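Local coordinates for protein glucanase (PDB 5GY3) that probably cleaves internal beta-1,4-glucosidic bonds in cellulose, lichenin and cereal beta-D-glucans as a family 8 glycoside hydrolase, at residues A[191-196]-A[204-209]; A[216-221]-A[236-241]; A[245-250]-A[272-277]; A[251-256]-A[262-267]. All coordinates share one frame; numbering follows the deposited sequence.

Contact 1 of 4, residues A[191-196]-A[204-209]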
loop_
_atom_site.group_PDB
_atom_site.type_symbol
_atom_site.label_atom_id
_atom_site.label_comp_id
_atom_site.label_asym_id
_atom_site.label_seq_id
_atom_site.Cartn_x
_atom_site.Cartn_y
_atom_site.Cartn_z
ATOM N N LEU A 191 -5.815 14.753 -10.079
ATOM C CA LEU A 191 -5.360 13.565 -9.375
ATOM C C LEU A 191 -4.070 13.845 -8.616
ATOM O O LEU A 191 -3.293 14.727 -8.992
ATOM C CB LEU A 191 -5.133 12.407 -10.358
ATOM C CG LEU A 191 -6.394 11.789 -10.966
ATOM C CD1 LEU A 191 -5.994 10.796 -12.020
ATOM C CD2 LEU A 191 -7.246 11.102 -9.875
ATOM N N PRO A 192 -3.801 13.097 -7.547
ATOM C CA PRO A 192 -2.508 13.214 -6.861
ATOM C C PRO A 192 -1.414 12.410 -7.558
ATOM O O PRO A 192 -1.664 11.426 -8.255
ATOM C CB PRO A 192 -2.807 12.634 -5.475
ATOM C CG PRO A 192 -3.799 11.544 -5.770
ATOM C CD PRO A 192 -4.653 12.060 -6.933
ATOM N N SER A 193 -0.178 12.853 -7.347
ATOM C CA SER A 193 1.001 12.141 -7.832
ATOM C C SER A 193 1.449 11.082 -6.821
ATOM O O SER A 193 0.909 10.968 -5.714
ATOM C CB SER A 193 2.129 13.133 -8.111
ATOM O OG SER A 193 2.326 13.996 -7.001
ATOM N N ASP A 194 2.438 10.280 -7.231
ATOM C CA ASP A 194 3.018 9.286 -6.324
ATOM C C ASP A 194 3.525 9.937 -5.041
ATOM O O ASP A 194 3.322 9.411 -3.939
ATOM C CB ASP A 194 4.182 8.551 -7.003
ATOM C CG ASP A 194 3.752 7.657 -8.157
ATOM O OD1 ASP A 194 2.611 7.154 -8.172
ATOM O OD2 ASP A 194 4.604 7.438 -9.061
ATOM N N TRP A 195 4.212 11.065 -5.172
ATOM C CA TRP A 195 4.821 11.765 -4.051
ATOM C C TRP A 195 4.340 13.205 -4.037
ATOM O O TRP A 195 4.298 13.866 -5.077
ATOM C CB TRP A 195 6.363 11.722 -4.138
ATOM C CG TRP A 195 6.886 10.333 -4.112
ATOM C CD1 TRP A 195 7.096 9.510 -5.184
ATOM C CD2 TRP A 195 7.280 9.590 -2.952
ATOM N NE1 TRP A 195 7.585 8.299 -4.759
ATOM C CE2 TRP A 195 7.708 8.324 -3.394
ATOM C CE3 TRP A 195 7.299 9.871 -1.585
ATOM C CZ2 TRP A 195 8.146 7.335 -2.512
ATOM C CZ3 TRP A 195 7.748 8.896 -0.714
ATOM C CH2 TRP A 195 8.163 7.644 -1.181
ATOM N N VAL A 196 4.005 13.691 -2.845
ATOM C CA VAL A 196 3.420 15.014 -2.658
ATOM C C VAL A 196 4.192 15.740 -1.572
ATOM O O VAL A 196 4.388 15.198 -0.481
ATOM C CB VAL A 196 1.931 14.914 -2.270
ATOM C CG1 VAL A 196 1.359 16.307 -1.891
ATOM C CG2 VAL A 196 1.138 14.282 -3.403
ATOM N N MET A 204 0.205 22.146 -0.873
ATOM C CA MET A 204 0.737 20.914 -1.442
ATOM C C MET A 204 1.015 21.054 -2.933
ATOM O O MET A 204 0.323 21.785 -3.653
ATOM C CB MET A 204 -0.235 19.744 -1.205
ATOM C CG MET A 204 -0.251 19.331 0.238
ATOM S SD MET A 204 -1.356 17.950 0.609
ATOM C CE MET A 204 -2.951 18.786 0.551
ATOM N N LEU A 205 2.030 20.326 -3.388
ATOM C CA LEU A 205 2.379 20.199 -4.793
ATOM C C LEU A 205 2.978 18.827 -4.985
ATOM O O LEU A 205 3.444 18.213 -4.016
ATOM C CB LEU A 205 3.391 21.262 -5.229
ATOM C CG LEU A 205 2.871 22.694 -5.218
ATOM C CD1 LEU A 205 4.034 23.598 -5.194
ATOM C CD2 LEU A 205 2.010 22.980 -6.436
ATOM N N PRO A 206 3.016 18.319 -6.216
ATOM C CA PRO A 206 3.834 17.129 -6.482
ATOM C C PRO A 206 5.266 17.374 -6.017
ATOM O O PRO A 206 5.823 18.465 -6.206
ATOM C CB PRO A 206 3.745 16.963 -8.004
ATOM C CG PRO A 206 2.442 17.634 -8.380
ATOM C CD PRO A 206 2.338 18.821 -7.430
ATOM N N ALA A 207 5.857 16.367 -5.375
ATOM C CA ALA A 207 7.173 16.561 -4.778
ATOM C C ALA A 207 8.229 16.792 -5.858
ATOM O O ALA A 207 8.155 16.239 -6.959
ATOM C CB ALA A 207 7.547 15.357 -3.918
ATOM N N LYS A 208 9.233 17.615 -5.524
ATOM C CA LYS A 208 10.245 17.999 -6.513
ATOM C C LYS A 208 11.065 16.811 -6.990
ATOM O O LYS A 208 11.514 16.787 -8.142
ATOM C CB LYS A 208 11.219 19.039 -5.938
ATOM C CG LYS A 208 10.621 20.277 -5.329
ATOM C CD LYS A 208 11.703 21.327 -4.998
ATOM C CE LYS A 208 13.038 20.695 -4.598
ATOM N NZ LYS A 208 13.059 20.024 -3.254
ATOM N N GLU A 209 11.284 15.831 -6.126
ATOM C CA GLU A 209 12.363 14.876 -6.331
ATOM C C GLU A 209 11.979 13.688 -7.204
ATOM O O GLU A 209 12.859 12.895 -7.556
ATOM C CB GLU A 209 12.877 14.387 -4.974
ATOM C CG GLU A 209 13.504 15.487 -4.124
ATOM C CD GLU A 209 12.527 16.164 -3.168
ATOM O OE1 GLU A 209 11.308 16.209 -3.446
ATOM O OE2 GLU A 209 12.982 16.656 -2.117
#
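Val196 and Pro206 face each other as a non-hydrogen-bonded antiparallel pair, CA to CA 4.4 Å, where strand 196-199 meets strand 204-206 at the outer side of a three-stranded antiparallel sheet. Their side chains diverge, so polar and CH contacts near the backbone carry much of the pairing. The hydrogen bonds converge on one acceptor, Trp195 O. Ala207 N donates to Trp195 O almost straight (3.0 Å, 173° at the hydrogen), and Ser193 OG donates to the same Trp195 O from the opposite face of the carbonyl plane at 2.8 Å. The serine OG sits between its own backbone N and carbonyl carbon (chi1 50°), a setting that also lays Ser193 OG against the ring of Pro206, 3.4 Å from Pro206 CB. Weaker CH contacts follow the same seam: Val196 CA approaches Leu205 O at 3.5 Å, and Pro206 CA leans on Trp195 O. Among apolar groups, Trp195 CB meets Ala207 CB at 3.8 Å, while the indole leads away to stack on Trp210; the Trp195 side chain is about 8 Å from that of Asp87, the predicted nucleophile. At the other end of the seam, Val196 CG1 rests 3.9 Å from Met204 CB.

Contact 2 of 4, residues A[216-221]-A[236-241]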
loop_
_atom_site.group_PDB
_atom_site.type_symbol
_atom_site.label_atom_id
_atom_site.label_comp_id
_atom_site.label_asym_id
_atom_site.label_seq_id
_atom_site.Cartn_x
_atom_site.Cartn_y
_atom_site.Cartn_z
ATOM N N PHE A 216 2.617 4.072 -10.414
ATOM C CA PHE A 216 2.484 2.761 -9.777
ATOM C C PHE A 216 2.258 2.826 -8.269
ATOM O O PHE A 216 1.761 1.843 -7.698
ATOM C CB PHE A 216 3.719 1.904 -10.066
ATOM C CG PHE A 216 3.923 1.626 -11.521
ATOM C CD1 PHE A 216 3.114 0.715 -12.181
ATOM C CD2 PHE A 216 4.915 2.284 -12.233
ATOM C CE1 PHE A 216 3.299 0.447 -13.526
ATOM C CE2 PHE A 216 5.107 2.028 -13.585
ATOM C CZ PHE A 216 4.297 1.111 -14.232
ATOM N N ASP A 217 2.624 3.930 -7.613
ATOM C CA ASP A 217 2.251 4.114 -6.212
ATOM C C ASP A 217 0.818 4.625 -6.103
ATOM O O ASP A 217 -0.030 4.004 -5.442
ATOM C CB ASP A 217 3.203 5.091 -5.514
ATOM C CG ASP A 217 4.476 4.427 -4.999
ATOM O OD1 ASP A 217 4.623 3.186 -5.109
ATOM O OD2 ASP A 217 5.327 5.159 -4.463
ATOM N N ALA A 218 0.529 5.733 -6.790
ATOM C CA ALA A 218 -0.727 6.451 -6.585
ATOM C C ALA A 218 -1.948 5.622 -6.960
ATOM O O ALA A 218 -3.021 5.817 -6.368
ATOM C CB ALA A 218 -0.707 7.753 -7.384
ATOM N N ILE A 219 -1.804 4.696 -7.917
ATOM C CA ILE A 219 -2.932 3.875 -8.348
ATOM C C ILE A 219 -3.483 3.023 -7.204
ATOM O O ILE A 219 -4.630 2.573 -7.266
ATOM C CB ILE A 219 -2.501 3.014 -9.556
ATOM C CG1 ILE A 219 -3.717 2.376 -10.234
ATOM C CG2 ILE A 219 -1.519 1.936 -9.117
ATOM C CD1 ILE A 219 -4.752 3.391 -10.681
ATOM N N ARG A 220 -2.712 2.807 -6.134
ATOM C CA ARG A 220 -3.254 2.087 -4.986
ATOM C C ARG A 220 -4.260 2.912 -4.190
ATOM O O ARG A 220 -5.007 2.338 -3.390
ATOM C CB ARG A 220 -2.119 1.627 -4.064
ATOM C CG ARG A 220 -1.317 0.502 -4.674
ATOM C CD ARG A 220 -0.349 -0.105 -3.677
ATOM N NE ARG A 220 0.508 0.917 -3.080
ATOM C CZ ARG A 220 1.742 1.194 -3.484
ATOM N NH1 ARG A 220 2.268 0.516 -4.497
ATOM N NH2 ARG A 220 2.450 2.144 -2.869
ATOM N N ILE A 221 -4.289 4.236 -4.381
ATOM C CA ILE A 221 -5.198 5.081 -3.602
ATOM C C ILE A 221 -6.656 4.703 -3.832
ATOM O O ILE A 221 -7.389 4.507 -2.846
ATOM C CB ILE A 221 -4.903 6.567 -3.890
ATOM C CG1 ILE A 221 -3.478 6.914 -3.443
ATOM C CG2 ILE A 221 -5.950 7.509 -3.239
ATOM C CD1 ILE A 221 -2.967 8.300 -3.929
ATOM N N ALA A 236 -14.201 10.356 -6.348
ATOM C CA ALA A 236 -14.753 11.087 -7.491
ATOM C C ALA A 236 -13.731 11.412 -8.579
ATOM O O ALA A 236 -14.037 11.181 -9.763
ATOM C CB ALA A 236 -15.450 12.359 -6.994
ATOM N N PRO A 237 -12.544 11.965 -8.290
ATOM C CA PRO A 237 -11.620 12.253 -9.404
ATOM C C PRO A 237 -11.112 10.993 -10.082
ATOM O O PRO A 237 -10.805 11.025 -11.283
ATOM C CB PRO A 237 -10.481 13.042 -8.735
ATOM C CG PRO A 237 -10.530 12.634 -7.293
ATOM C CD PRO A 237 -12.004 12.433 -7.001
ATOM N N TRP A 238 -11.007 9.888 -9.343
ATOM C CA TRP A 238 -10.541 8.635 -9.927
ATOM C C TRP A 238 -11.556 8.086 -10.917
ATOM O O TRP A 238 -11.207 7.693 -12.039
ATOM C CB TRP A 238 -10.277 7.623 -8.812
ATOM C CG TRP A 238 -9.238 8.115 -7.866
ATOM C CD1 TRP A 238 -9.431 8.764 -6.677
ATOM C CD2 TRP A 238 -7.827 8.021 -8.051
ATOM N NE1 TRP A 238 -8.213 9.070 -6.104
ATOM C CE2 TRP A 238 -7.214 8.628 -6.933
ATOM C CE3 TRP A 238 -7.024 7.478 -9.052
ATOM C CZ2 TRP A 238 -5.826 8.701 -6.790
ATOM C CZ3 TRP A 238 -5.650 7.542 -8.911
ATOM C CH2 TRP A 238 -5.062 8.154 -7.788
ATOM N N LYS A 239 -12.823 8.059 -10.512
ATOM C CA LYS A 239 -13.876 7.599 -11.406
ATOM C C LYS A 239 -13.980 8.496 -12.631
ATOM O O LYS A 239 -14.101 8.003 -13.759
ATOM C CB LYS A 239 -15.204 7.553 -10.650
ATOM C CG LYS A 239 -15.250 6.496 -9.538
ATOM C CD LYS A 239 -16.572 6.570 -8.765
ATOM C CE LYS A 239 -16.774 5.318 -7.924
ATOM N NZ LYS A 239 -17.946 5.434 -7.011
ATOM N N ALA A 240 -13.910 9.817 -12.430
ATOM C CA ALA A 240 -14.036 10.751 -13.550
ATOM C C ALA A 240 -12.913 10.565 -14.560
ATOM O O ALA A 240 -13.152 10.563 -15.774
ATOM C CB ALA A 240 -14.055 12.196 -13.047
ATOM N N TRP A 241 -11.680 10.399 -14.080
ATOM C CA TRP A 241 -10.560 10.244 -14.998
ATOM C C TRP A 241 -10.653 8.923 -15.749
ATOM O O TRP A 241 -10.499 8.883 -16.976
ATOM C CB TRP A 241 -9.237 10.350 -14.235
ATOM C CG TRP A 241 -8.056 10.298 -15.163
ATOM C CD1 TRP A 241 -7.656 11.275 -16.028
ATOM C CD2 TRP A 241 -7.124 9.216 -15.317
ATOM N NE1 TRP A 241 -6.531 10.868 -16.715
ATOM C CE2 TRP A 241 -6.187 9.609 -16.300
ATOM C CE3 TRP A 241 -7.000 7.951 -14.730
ATOM C CZ2 TRP A 241 -5.125 8.785 -16.699
ATOM C CZ3 TRP A 241 -5.940 7.127 -15.130
ATOM C CH2 TRP A 241 -5.030 7.551 -16.112
#
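Trp238 and Ile221 cross at about a right angle where helix 236-243 packs against the start of helix 220-228, a buried junction between helices consistent with the (alpha/alpha)6 barrel known for family 8 glycoside hydrolases. The indole reaches over from its own helix with CG anti to the carbonyl carbon (chi1 -60°), and the far end of its six-membered ring does the touching. Ile221 points toward it and meets Trp238 CZ2 with two atoms, Ile221 CB at 3.7 Å and the CG2 branch at an equal distance; CD1 lies slightly farther off. The approach is oblique to the ring plane. Ala218 meets the indole chiefly through its carbonyl oxygen, while its methyl is a looser neighbour, Ala218 CB lying 4.4 Å from Trp238 CH2. Ala218 O is already engaged, accepting from Ile221 N at 2.8 Å, one residue beyond the bond of the type I turn Asp217-Arg220. Beyond these two segments, Leu191, Pro192 and Met214 also touch Trp238, as does Thr277 of helix 268-278, which places the indole between several elements of the fold. The closest approach in the pair of segments is that of Trp238 CH2 to Ala218 O, 3.4 Å.

Contact 3 of 4, residues A[245-250]-A[272-277]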
loop_
_atom_site.group_PDB
_atom_site.type_symbol
_atom_site.label_atom_id
_atom_site.label_comp_id
_atom_site.label_asym_id
_atom_site.label_seq_id
_atom_site.Cartn_x
_atom_site.Cartn_y
_atom_site.Cartn_z
ATOM N N TYR A 245 -11.787 7.396 -20.487
ATOM C CA TYR A 245 -11.033 6.548 -21.399
ATOM C C TYR A 245 -11.768 5.243 -21.654
ATOM O O TYR A 245 -12.530 4.782 -20.801
ATOM C CB TYR A 245 -9.632 6.225 -20.839
ATOM C CG TYR A 245 -8.710 7.412 -20.822
ATOM C CD1 TYR A 245 -8.078 7.827 -21.983
ATOM C CD2 TYR A 245 -8.478 8.132 -19.647
ATOM C CE1 TYR A 245 -7.245 8.912 -21.988
ATOM C CE2 TYR A 245 -7.637 9.228 -19.646
ATOM C CZ TYR A 245 -7.021 9.611 -20.823
ATOM O OH TYR A 245 -6.181 10.700 -20.857
ATOM N N PRO A 246 -11.548 4.618 -22.815
ATOM C CA PRO A 246 -12.020 3.241 -23.005
ATOM C C PRO A 246 -11.346 2.318 -22.000
ATOM O O PRO A 246 -10.174 2.492 -21.664
ATOM C CB PRO A 246 -11.602 2.908 -24.443
ATOM C CG PRO A 246 -11.388 4.227 -25.107
ATOM C CD PRO A 246 -10.930 5.177 -24.028
ATOM N N ARG A 247 -12.108 1.339 -21.508
ATOM C CA ARG A 247 -11.597 0.417 -20.499
ATOM C C ARG A 247 -10.227 -0.145 -20.869
ATOM O O ARG A 247 -9.326 -0.207 -20.025
ATOM C CB ARG A 247 -12.582 -0.730 -20.283
ATOM C CG ARG A 247 -12.000 -1.852 -19.438
ATOM C CD ARG A 247 -13.046 -2.873 -19.056
ATOM N NE ARG A 247 -12.496 -3.863 -18.138
ATOM C CZ ARG A 247 -11.912 -4.990 -18.524
ATOM N NH1 ARG A 247 -11.807 -5.273 -19.819
ATOM N NH2 ARG A 247 -11.434 -5.834 -17.620
ATOM N N LEU A 248 -10.049 -0.552 -22.125
ATOM C CA LEU A 248 -8.805 -1.169 -22.574
ATOM C C LEU A 248 -7.796 -0.169 -23.124
ATOM O O LEU A 248 -6.708 -0.580 -23.557
ATOM C CB LEU A 248 -9.101 -2.246 -23.628
ATOM C CG LEU A 248 -9.944 -3.432 -23.153
ATOM C CD1 LEU A 248 -10.225 -4.396 -24.305
ATOM C CD2 LEU A 248 -9.259 -4.149 -22.011
ATOM N N GLN A 249 -8.107 1.124 -23.103
ATOM C CA GLN A 249 -7.194 2.165 -23.553
ATOM C C GLN A 249 -7.056 3.258 -22.505
ATOM O O GLN A 249 -7.086 4.450 -22.814
ATOM C CB GLN A 249 -7.649 2.766 -24.882
ATOM C CG GLN A 249 -7.645 1.807 -26.052
ATOM C CD GLN A 249 -8.210 2.456 -27.305
ATOM O OE1 GLN A 249 -9.350 2.208 -27.686
ATOM N NE2 GLN A 249 -7.417 3.308 -27.937
ATOM N N THR A 250 -6.889 2.863 -21.244
ATOM C CA THR A 250 -6.674 3.813 -20.166
ATOM C C THR A 250 -5.187 3.956 -19.911
ATOM O O THR A 250 -4.525 2.942 -19.655
ATOM C CB THR A 250 -7.369 3.335 -18.904
ATOM O OG1 THR A 250 -8.761 3.151 -19.174
ATOM C CG2 THR A 250 -7.193 4.351 -17.775
ATOM N N ALA A 272 -7.391 -4.214 -13.107
ATOM C CA ALA A 272 -8.260 -4.667 -12.024
ATOM C C ALA A 272 -8.596 -3.527 -11.065
ATOM O O ALA A 272 -9.733 -3.417 -10.595
ATOM C CB ALA A 272 -7.607 -5.831 -11.279
ATOM N N VAL A 273 -7.633 -2.649 -10.780
ATOM C CA VAL A 273 -7.952 -1.481 -9.957
ATOM C C VAL A 273 -8.934 -0.562 -10.677
ATOM O O VAL A 273 -9.844 0.006 -10.058
ATOM C CB VAL A 273 -6.666 -0.730 -9.559
ATOM C CG1 VAL A 273 -7.004 0.609 -8.876
ATOM C CG2 VAL A 273 -5.825 -1.593 -8.637
ATOM N N ARG A 274 -8.760 -0.379 -11.989
ATOM C CA ARG A 274 -9.715 0.421 -12.753
ATOM C C ARG A 274 -11.122 -0.162 -12.641
ATOM O O ARG A 274 -12.086 0.572 -12.392
ATOM C CB ARG A 274 -9.267 0.522 -14.215
ATOM C CG ARG A 274 -10.205 1.308 -15.136
ATOM C CD ARG A 274 -11.215 0.376 -15.767
ATOM N NE ARG A 274 -12.083 1.047 -16.725
ATOM C CZ ARG A 274 -13.280 0.583 -17.054
ATOM N NH1 ARG A 274 -14.030 1.230 -17.941
ATOM N NH2 ARG A 274 -13.725 -0.524 -16.474
ATOM N N ASP A 275 -11.256 -1.484 -12.825
ATOM C CA ASP A 275 -12.568 -2.125 -12.741
ATOM C C ASP A 275 -13.167 -1.958 -11.351
ATOM O O ASP A 275 -14.363 -1.671 -11.208
ATOM C CB ASP A 275 -12.472 -3.616 -13.078
ATOM C CG ASP A 275 -12.287 -3.889 -14.570
ATOM O OD1 ASP A 275 -12.517 -2.985 -15.396
ATOM O OD2 ASP A 275 -11.913 -5.033 -14.905
ATOM N N LEU A 276 -12.341 -2.130 -10.314
ATOM C CA LEU A 276 -12.814 -1.910 -8.951
ATOM C C LEU A 276 -13.295 -0.478 -8.765
ATOM O O LEU A 276 -14.355 -0.240 -8.166
ATOM C CB LEU A 276 -11.707 -2.248 -7.945
ATOM C CG LEU A 276 -12.044 -2.061 -6.458
ATOM C CD1 LEU A 276 -13.175 -3.004 -6.021
ATOM C CD2 LEU A 276 -10.814 -2.271 -5.598
ATOM N N THR A 277 -12.529 0.495 -9.269
ATOM C CA THR A 277 -12.872 1.895 -9.051
ATOM C C THR A 277 -14.211 2.244 -9.683
ATOM O O THR A 277 -14.995 3.008 -9.107
ATOM C CB THR A 277 -11.767 2.792 -9.604
ATOM O OG1 THR A 277 -10.548 2.481 -8.927
ATOM C CG2 THR A 277 -12.095 4.279 -9.418
HETATM O O HOH W 1 -14.346 3.975 -19.100
HETATM O O HOH W 2 -11.120 3.179 -17.862
#
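Arg247 leaves its backbone with CG anti to N (chi1 170°) and stays extended as far as NE, whereas Arg274 starts out the same way but bends at chi2 (-91°); the two chains cross at about a right angle, and both arrive at Asp275. Arg247 grips the carboxylate side-on through two nearly straight bonds, Arg247 NE to Asp275 OD1 and Arg247 NH2 to Asp275 OD2, each 2.9 Å. Both oxygens use their syn lone pairs, and the two planes differ by only 12°, which fixes the rotation of the carboxylate. Asp275 OD1 takes a second, more bent bond from Arg274 NH2 at 2.9 Å (138° at the hydrogen), nearly along its C-O axis. Meanwhile Arg247 CB lies over one face of the Arg274 guanidinium, 3.4 Å from Arg274 NH1. The shared anion, together with Glu280, which forms a salt bridge with Arg274 NH2, probably offsets the closeness of the two cations. Two waters complete the join: one links Arg274 NH1 to Tyr245 O, and the other accepts from Arg274 NE and donates to Thr250 OG1. The network thus ties the loop between helix 236-243 and strand 254-255 to helix 268-278, which also packs against helices 220-228 and 293-307 through Val273 and Leu276.

Contact 4 of 4, residues A[251-256]-A[262-267]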
loop_
_atom_site.group_PDB
_atom_site.type_symbol
_atom_site.label_atom_id
_atom_site.label_comp_id
_atom_site.label_asym_id
_atom_site.label_seq_id
_atom_site.Cartn_x
_atom_site.Cartn_y
_atom_site.Cartn_z
ATOM N N PRO A 251 -4.623 5.166 -19.967
ATOM C CA PRO A 251 -3.171 5.317 -19.789
ATOM C C PRO A 251 -2.714 4.778 -18.442
ATOM O O PRO A 251 -3.397 4.929 -17.428
ATOM C CB PRO A 251 -2.957 6.829 -19.894
ATOM C CG PRO A 251 -4.141 7.309 -20.729
ATOM C CD PRO A 251 -5.280 6.444 -20.299
ATOM N N ALA A 252 -1.539 4.140 -18.447
ATOM C CA ALA A 252 -1.023 3.534 -17.221
ATOM C C ALA A 252 -0.543 4.569 -16.214
ATOM O O ALA A 252 -0.437 4.250 -15.026
ATOM C CB ALA A 252 0.124 2.572 -17.541
ATOM N N TRP A 253 -0.201 5.778 -16.663
ATOM C CA TRP A 253 0.104 6.872 -15.754
ATOM C C TRP A 253 -0.296 8.191 -16.400
ATOM O O TRP A 253 -0.509 8.273 -17.613
ATOM C CB TRP A 253 1.592 6.912 -15.353
ATOM C CG TRP A 253 2.607 6.882 -16.487
ATOM C CD1 TRP A 253 3.315 5.792 -16.921
ATOM C CD2 TRP A 253 3.053 7.990 -17.293
ATOM N NE1 TRP A 253 4.161 6.151 -17.950
ATOM C CE2 TRP A 253 4.020 7.491 -18.195
ATOM C CE3 TRP A 253 2.742 9.355 -17.329
ATOM C CZ2 TRP A 253 4.655 8.304 -19.136
ATOM C CZ3 TRP A 253 3.375 10.162 -18.269
ATOM C CH2 TRP A 253 4.328 9.633 -19.154
ATOM N N ILE A 254 -0.401 9.232 -15.569
ATOM C CA ILE A 254 -0.553 10.597 -16.069
ATOM C C ILE A 254 0.362 11.522 -15.277
ATOM O O ILE A 254 0.482 11.407 -14.053
ATOM C CB ILE A 254 -2.026 11.080 -16.009
ATOM C CG1 ILE A 254 -2.116 12.563 -16.389
ATOM C CG2 ILE A 254 -2.640 10.848 -14.623
ATOM C CD1 ILE A 254 -3.529 13.041 -16.656
ATOM N N ASN A 255 1.056 12.409 -15.986
ATOM C CA ASN A 255 1.792 13.493 -15.338
ATOM C C ASN A 255 0.775 14.552 -14.923
ATOM O O ASN A 255 0.151 15.191 -15.776
ATOM C CB ASN A 255 2.841 14.052 -16.296
ATOM C CG ASN A 255 3.690 15.149 -15.673
ATOM O OD1 ASN A 255 3.185 16.072 -15.023
ATOM N ND2 ASN A 255 4.995 15.057 -15.885
ATOM N N VAL A 256 0.574 14.730 -13.614
ATOM C CA VAL A 256 -0.523 15.595 -13.173
ATOM C C VAL A 256 -0.156 17.065 -13.270
ATOM O O VAL A 256 -1.041 17.923 -13.157
ATOM C CB VAL A 256 -0.986 15.254 -11.742
ATOM C CG1 VAL A 256 -1.483 13.797 -11.672
ATOM C CG2 VAL A 256 0.126 15.496 -10.738
ATOM N N ALA A 262 0.695 8.361 -20.276
ATOM C CA ALA A 262 1.468 7.234 -20.775
ATOM C C ALA A 262 0.979 6.851 -22.166
ATOM O O ALA A 262 -0.227 6.900 -22.433
ATOM C CB ALA A 262 1.337 6.026 -19.848
ATOM N N PRO A 263 1.875 6.452 -23.070
ATOM C CA PRO A 263 1.436 5.955 -24.377
ATOM C C PRO A 263 1.005 4.499 -24.354
ATOM O O PRO A 263 0.721 3.930 -25.416
ATOM C CB PRO A 263 2.692 6.144 -25.237
ATOM C CG PRO A 263 3.802 5.885 -24.285
ATOM C CD PRO A 263 3.342 6.530 -22.978
ATOM N N TRP A 264 0.974 3.865 -23.186
ATOM C CA TRP A 264 0.514 2.495 -23.083
ATOM C C TRP A 264 -0.499 2.404 -21.950
ATOM O O TRP A 264 -0.631 3.319 -21.121
ATOM C CB TRP A 264 1.687 1.528 -22.887
ATOM C CG TRP A 264 2.498 1.813 -21.670
ATOM C CD1 TRP A 264 3.456 2.779 -21.526
ATOM C CD2 TRP A 264 2.421 1.127 -20.421
ATOM N NE1 TRP A 264 3.982 2.730 -20.260
ATOM C CE2 TRP A 264 3.369 1.721 -19.562
ATOM C CE3 TRP A 264 1.645 0.066 -19.946
ATOM C CZ2 TRP A 264 3.557 1.297 -18.252
ATOM C CZ3 TRP A 264 1.833 -0.360 -18.646
ATOM C CH2 TRP A 264 2.780 0.258 -17.812
ATOM N N TYR A 265 -1.227 1.294 -21.941
ATOM C CA TYR A 265 -2.506 1.205 -21.251
ATOM C C TYR A 265 -2.478 0.232 -20.083
ATOM O O TYR A 265 -1.733 -0.753 -20.076
ATOM C CB TYR A 265 -3.609 0.767 -22.209
ATOM C CG TYR A 265 -3.704 1.612 -23.451
ATOM C CD1 TYR A 265 -3.617 2.997 -23.382
ATOM C CD2 TYR A 265 -3.879 1.021 -24.694
ATOM C CE1 TYR A 265 -3.714 3.783 -24.539
ATOM C CE2 TYR A 265 -3.978 1.788 -25.839
ATOM C CZ TYR A 265 -3.889 3.163 -25.759
ATOM O OH TYR A 265 -3.992 3.908 -26.914
ATOM N N MET A 266 -3.359 0.496 -19.119
ATOM C CA MET A 266 -3.524 -0.399 -17.984
ATOM C C MET A 266 -3.985 -1.771 -18.441
ATOM O O MET A 266 -4.904 -1.898 -19.265
ATOM C CB MET A 266 -4.537 0.182 -16.997
ATOM C CG MET A 266 -4.130 1.513 -16.427
ATOM S SD MET A 266 -5.280 1.958 -15.108
ATOM C CE MET A 266 -4.469 3.412 -14.470
ATOM N N ALA A 267 -3.349 -2.794 -17.881
ATOM C CA ALA A 267 -3.698 -4.184 -18.094
ATOM C C ALA A 267 -3.526 -4.897 -16.760
ATOM O O ALA A 267 -3.065 -4.299 -15.784
ATOM C CB ALA A 267 -2.825 -4.814 -19.184
HETATM O O HOH W 3 6.243 4.835 -19.728
#
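Ala262 CB sits over the five-membered ring of Trp253, and Ala252 CB over the six-membered ring of Trp264: two reciprocal CH-pi contacts where the chain entering strand 254-255 lies beside the loop that runs on to helix 268-278, joined by a single beta bridge, Pro251 with Tyr265. Ala262 CB lies 3.4 Å from the centroid of the Trp253 five-membered ring, and Ala252 CB 3.5 Å from that of the Trp264 six-membered ring, 8° and 10° off the ring normals. Both tryptophans hold CG between backbone N and carbonyl carbon (chi1 51° for Trp253), a shared setting that brings each indole over the facing alanine. Around these methyls, Met266 CE comes 3.5 Å from Pro251 O, and Pro251 CB meets Ala262 O. Next come the backbone bonds, Ala252 N to Trp264 O and Ala262 N to Trp253 O, each 2.9 Å. Arg213 adds a cation-pi contact to Trp253. At the polar edge one water lies in the plane of both indoles, accepting from Trp253 NE1 at 3.0 Å and from Trp264 NE1 at 3.1 Å.

In the fold
Contact 2 lies centrally among the four, its centre 14 Å from that of contact 1, 10 Å from contact 3 and 12 Å from contact 4. Asp194 OD1, from the 191-196 loop, probably hydrogen-bonds Ala218 N at 2.9 Å, joining contact 1 to contact 2. Trp241 reaches from 236-241 to both later contacts, meeting Thr250 and Pro251. Segment 251-256 follows directly on 245-250, contact 4 lies within the span of chain bounded by contact 3, and Met266 N probably donates to Thr250 O (2.8 Å). Val256 of contact 4 packs back on Leu191 and Pro206. Between side chains, Trp195 of contact 1 is about 8 Å and Ile221 of contact 2 about 10 Å from the predicted nucleophile Asp87; contacts 3 and 4 lie away from it.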